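Local structure of SusD superfamily protein (Bacteroides thetaiotaomicron, 3MCX) at residues L133-L136 with T137-F140; V172-C175 with Y176-V179. The protein is of unknown function but, as a SusD-family protein of the outer membrane, probably binds glycans at the cell surface for uptake. All coordinates share one frame; numbering follows the deposited sequence.

Contact 1: residues L133-L136 with T137-F140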
loop_
_atom_site.group_PDB
_atom_site.type_symbol
_atom_site.label_atom_id
_atom_site.label_comp_id
_atom_site.label_asym_id
_atom_site.label_seq_id
_atom_site.Cartn_x
_atom_site.Cartn_y
_atom_site.Cartn_z
ATOM N N LEU A 133 7.011 -3.875 9.695
ATOM C CA LEU A 133 7.754 -2.768 10.294
ATOM C C LEU A 133 7.750 -1.585 9.312
ATOM O O LEU A 133 7.596 -0.431 9.738
ATOM C CB LEU A 133 9.164 -3.203 10.636
ATOM C CG LEU A 133 10.070 -2.096 11.206
ATOM C CD1 LEU A 133 9.484 -1.395 12.430
ATOM C CD2 LEU A 133 11.496 -2.639 11.504
ATOM N N PHE A 134 7.913 -1.836 8.010
ATOM C CA PHE A 134 7.858 -0.785 6.991
ATOM C C PHE A 134 6.526 -0.032 7.052
ATOM O O PHE A 134 6.487 1.197 7.035
ATOM C CB PHE A 134 8.079 -1.415 5.607
ATOM C CG PHE A 134 7.989 -0.464 4.446
ATOM C CD1 PHE A 134 8.871 0.578 4.311
ATOM C CD2 PHE A 134 7.046 -0.650 3.458
ATOM C CE1 PHE A 134 8.821 1.409 3.207
ATOM C CE2 PHE A 134 6.980 0.200 2.362
ATOM C CZ PHE A 134 7.871 1.205 2.231
ATOM N N ASN A 135 5.427 -0.786 7.101
ATOM C CA ASN A 135 4.091 -0.192 7.179
ATOM C C ASN A 135 3.921 0.701 8.389
ATOM O O ASN A 135 3.391 1.813 8.288
ATOM C CB ASN A 135 3.040 -1.299 7.141
ATOM C CG ASN A 135 2.921 -1.934 5.751
ATOM O OD1 ASN A 135 3.051 -1.244 4.729
ATOM N ND2 ASN A 135 2.647 -3.243 5.707
ATOM N N LEU A 136 4.372 0.240 9.562
ATOM C CA LEU A 136 4.302 1.087 10.751
ATOM C C LEU A 136 5.154 2.361 10.608
ATOM O O LEU A 136 4.752 3.437 11.009
ATOM C CB LEU A 136 4.746 0.322 11.991
ATOM C CG LEU A 136 3.738 -0.716 12.495
ATOM C CD1 LEU A 136 4.450 -1.761 13.326
ATOM C CD2 LEU A 136 2.626 -0.031 13.280
ATOM N N THR A 137 6.357 2.193 10.071
ATOM C CA THR A 137 7.308 3.265 10.001
ATOM C C THR A 137 6.782 4.373 9.081
ATOM O O THR A 137 6.975 5.558 9.350
ATOM C CB THR A 137 8.702 2.756 9.554
ATOM O OG1 THR A 137 9.153 1.760 10.472
ATOM C CG2 THR A 137 9.707 3.896 9.483
ATOM N N ARG A 138 6.151 3.995 7.983
ATOM C CA ARG A 138 5.726 4.988 7.022
ATOM C C ARG A 138 4.443 5.692 7.469
ATOM O O ARG A 138 4.236 6.818 7.041
ATOM C CB ARG A 138 5.629 4.363 5.619
ATOM C CG ARG A 138 4.513 3.445 5.437
ATOM C CD ARG A 138 4.739 2.479 4.245
ATOM N NE ARG A 138 5.182 3.034 2.979
ATOM C CZ ARG A 138 4.744 2.653 1.751
ATOM N NH1 ARG A 138 3.749 1.789 1.599
ATOM N NH2 ARG A 138 5.321 3.116 0.676
ATOM N N LEU A 139 3.646 5.091 8.369
ATOM C CA LEU A 139 2.477 5.779 8.942
ATOM C C LEU A 139 2.870 6.686 10.087
ATOM O O LEU A 139 2.351 7.801 10.187
ATOM C CB LEU A 139 1.437 4.770 9.462
ATOM C CG LEU A 139 0.285 4.526 8.493
ATOM C CD1 LEU A 139 0.734 3.857 7.170
ATOM C CD2 LEU A 139 -0.826 3.727 9.206
ATOM N N PHE A 140 3.746 6.211 10.977
ATOM C CA PHE A 140 3.966 6.854 12.256
ATOM C C PHE A 140 5.275 7.644 12.345
ATOM O O PHE A 140 5.601 8.207 13.398
ATOM C CB PHE A 140 3.872 5.790 13.374
ATOM C CG PHE A 140 2.473 5.229 13.523
ATOM C CD1 PHE A 140 1.529 5.939 14.233
ATOM C CD2 PHE A 140 2.109 4.031 12.914
ATOM C CE1 PHE A 140 0.210 5.466 14.373
ATOM C CE2 PHE A 140 0.790 3.541 13.035
ATOM C CZ PHE A 140 -0.144 4.285 13.760
HETATM O O HOH W 1 1.700 0.892 3.610
#
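R138 lies across F134, one turn earlier, in the last two turns of the long helix 115-140, a buried part of the helical framework of this SusD-family protein. The flat guanidinium suits a neighbouring ring: F134 CE2 stands 3.3 Å above its plane, over its centre, and the two planes are 31° apart. Lower down the same chain, R138 CD makes a CH-pi contact, 3.9 Å from the F134 ring centroid. R138 reaches this place because CG sits between the backbone N and the carbonyl carbon (chi1 72°) and the chain bends at chi3. Beside it N135 points the same way, and a water joins them, donating to N135 OD1 at 2.8 Å and accepting from R138 NH1 at 3.0 Å in the guanidinium plane. The next shell fixes these groups: E419 forms a salt bridge with R138 NH1 and Y422 a cation-pi contact, while N135 ND2 bonds to the hydroxyls of Y40 and Y41. With an alanine here in place of R138, the E419 carboxylate would probably lose its charged mate, and the F134 face would lose the packing of the guanidinium and CD. Around the helix, L136 CD2 lies 4.0 Å from F140 CE2 on the F140 ring, and W88 approaches F140 edge-to-face, as leucine and phenylalanine suit a wall shared with helix 81-106. T137 packs on C175 of helix 172-186; it is small, and its hydroxyl is satisfied by its own helix. L133 O is thus gripped twice, by T137 N at 2.9 Å and by T137 OG1 at 2.8 Å, the hydroxyl lying 41° out of the carbonyl plane.

Contact 2: residues V172-C175 with Y176-V179. With ZN (zinc ion), chain B.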
loop_
_atom_site.group_PDB
_atom_site.type_symbol
_atom_site.label_atom_id
_atom_site.label_comp_id
_atom_site.label_asym_id
_atom_site.label_seq_id
_atom_site.Cartn_x
_atom_site.Cartn_y
_atom_site.Cartn_z
ATOM N N VAL A 172 13.654 6.364 12.143
ATOM C CA VAL A 172 13.183 5.905 10.850
ATOM C C VAL A 172 14.265 5.125 10.099
ATOM O O VAL A 172 14.009 4.059 9.545
ATOM C CB VAL A 172 12.653 7.104 10.026
ATOM C CG1 VAL A 172 12.407 6.733 8.578
ATOM C CG2 VAL A 172 11.311 7.652 10.683
ATOM N N ALA A 173 15.504 5.615 10.121
ATOM C CA ALA A 173 16.586 4.903 9.418
ATOM C C ALA A 173 16.859 3.524 10.048
ATOM O O ALA A 173 17.090 2.561 9.320
ATOM C CB ALA A 173 17.858 5.739 9.395
ATOM N N GLN A 174 16.848 3.421 11.378
ATOM C CA GLN A 174 17.043 2.147 12.036
ATOM C C GLN A 174 15.946 1.166 11.656
ATOM O O GLN A 174 16.191 -0.022 11.409
ATOM C CB GLN A 174 17.088 2.352 13.541
ATOM C CG GLN A 174 18.396 2.959 14.040
ATOM C CD GLN A 174 18.371 3.303 15.516
ATOM O OE1 GLN A 174 17.329 3.720 16.046
ATOM N NE2 GLN A 174 19.504 3.154 16.182
ATOM N N CYS A 175 14.732 1.688 11.537
ATOM C CA CYS A 175 13.607 0.866 11.115
ATOM C C CYS A 175 13.794 0.381 9.688
ATOM O O CYS A 175 13.631 -0.805 9.405
ATOM C CB CYS A 175 12.291 1.633 11.288
ATOM S SG CYS A 175 11.837 1.873 13.016
ATOM N N TYR A 176 14.127 1.287 8.772
ATOM C CA TYR A 176 14.373 0.855 7.387
ATOM C C TYR A 176 15.519 -0.172 7.278
ATOM O O TYR A 176 15.449 -1.105 6.485
ATOM C CB TYR A 176 14.618 2.042 6.448
ATOM C CG TYR A 176 13.394 2.685 5.829
ATOM C CD1 TYR A 176 12.613 3.596 6.520
ATOM C CD2 TYR A 176 13.065 2.424 4.516
ATOM C CE1 TYR A 176 11.510 4.207 5.925
ATOM C CE2 TYR A 176 11.967 3.027 3.913
ATOM C CZ TYR A 176 11.218 3.939 4.616
ATOM O OH TYR A 176 10.144 4.547 3.991
ATOM N N GLU A 177 16.569 0.006 8.061
ATOM C CA GLU A 177 17.677 -0.981 8.069
ATOM C C GLU A 177 17.133 -2.362 8.408
ATOM O O GLU A 177 17.491 -3.346 7.778
ATOM C CB GLU A 177 18.735 -0.637 9.076
ATOM C CG GLU A 177 19.631 0.477 8.693
ATOM C CD GLU A 177 20.632 0.757 9.804
ATOM O OE1 GLU A 177 20.363 0.391 10.992
ATOM O OE2 GLU A 177 21.708 1.317 9.476
ATOM N N GLN A 178 16.246 -2.427 9.392
ATOM C CA GLN A 178 15.693 -3.740 9.798
ATOM C C GLN A 178 14.760 -4.312 8.730
ATOM O O GLN A 178 14.802 -5.539 8.493
ATOM C CB GLN A 178 14.981 -3.627 11.150
ATOM C CG GLN A 178 14.540 -4.949 11.734
ATOM C CD GLN A 178 15.694 -5.839 12.073
ATOM O OE1 GLN A 178 16.578 -5.470 12.856
ATOM N NE2 GLN A 178 15.700 -7.044 11.502
ATOM N N VAL A 179 13.975 -3.434 8.081
ATOM C CA VAL A 179 13.111 -3.870 7.005
ATOM C C VAL A 179 13.921 -4.506 5.882
ATOM O O VAL A 179 13.622 -5.611 5.410
ATOM C CB VAL A 179 12.332 -2.705 6.433
ATOM C CG1 VAL A 179 11.588 -3.124 5.137
ATOM C CG2 VAL A 179 11.358 -2.134 7.507
HETATM ZN ZN ZN B . 21.563 0.613 12.469
HETATM O O HOH W 2 20.162 -0.061 13.718
#
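This is a local contact between residues one helical turn apart, in the first two turns of helix 172-186, where a buried side faces the protein and another side meets solvent. On the inner side V172 and Y176 run side by side, V172 CG1 lying 3.8 Å from Y176 CD1. With CG1 anti to the backbone N (chi1 169°), the valine reaches forward along the helix to the ring, while V172 O sits in plane at the ring's edge and accepts a hydrogen bond from Y176 N (2.9 Å). An aromatic suits this place because its ring also packs on V211 and N214 of helix 201-214 and meets Y144 edge-to-face. C175 and V179 are compact enough for close approach to helix 115-140, and V179 N bonds to C175 O at 3.0 Å. Outside, the polar residues take over. Q174 OE1 accepts a hydrogen bond from the backbone N of T171, just before the helix. E177, extended beyond CG, binds a zinc ion through OE1 at 1.9 Å, whereas OE2 stays 3.1 Å from the metal, making the carboxylate monodentate; a water at 2.0 Å from the zinc is a second ligand. The pattern is that of an amphipathic helix, with a surface zinc site on its exposed side.

Overall arrangement
Contact 1 comes first along the chain, at the C-terminal end of helix 115-140; contact 2 follows, at the beginning of helix 172-186, the next helix in the sequence. Their centres are 10 Å apart and both lie on the same side of the chain's centre, contact 1 deeper. The two helices pack directly, with T137 OG1 3.2 Å from C175 CB and L133 CD2 3.5 Å from C175 O, while F134 meets both Y176 and V179. Helix 201-214 touches F134, R138, Y176 and V179, tying both contacts into one helical core. Contact 1 is wholly buried, whereas contact 2 is partly buried and carries the zinc-binding E177 on its exposed side.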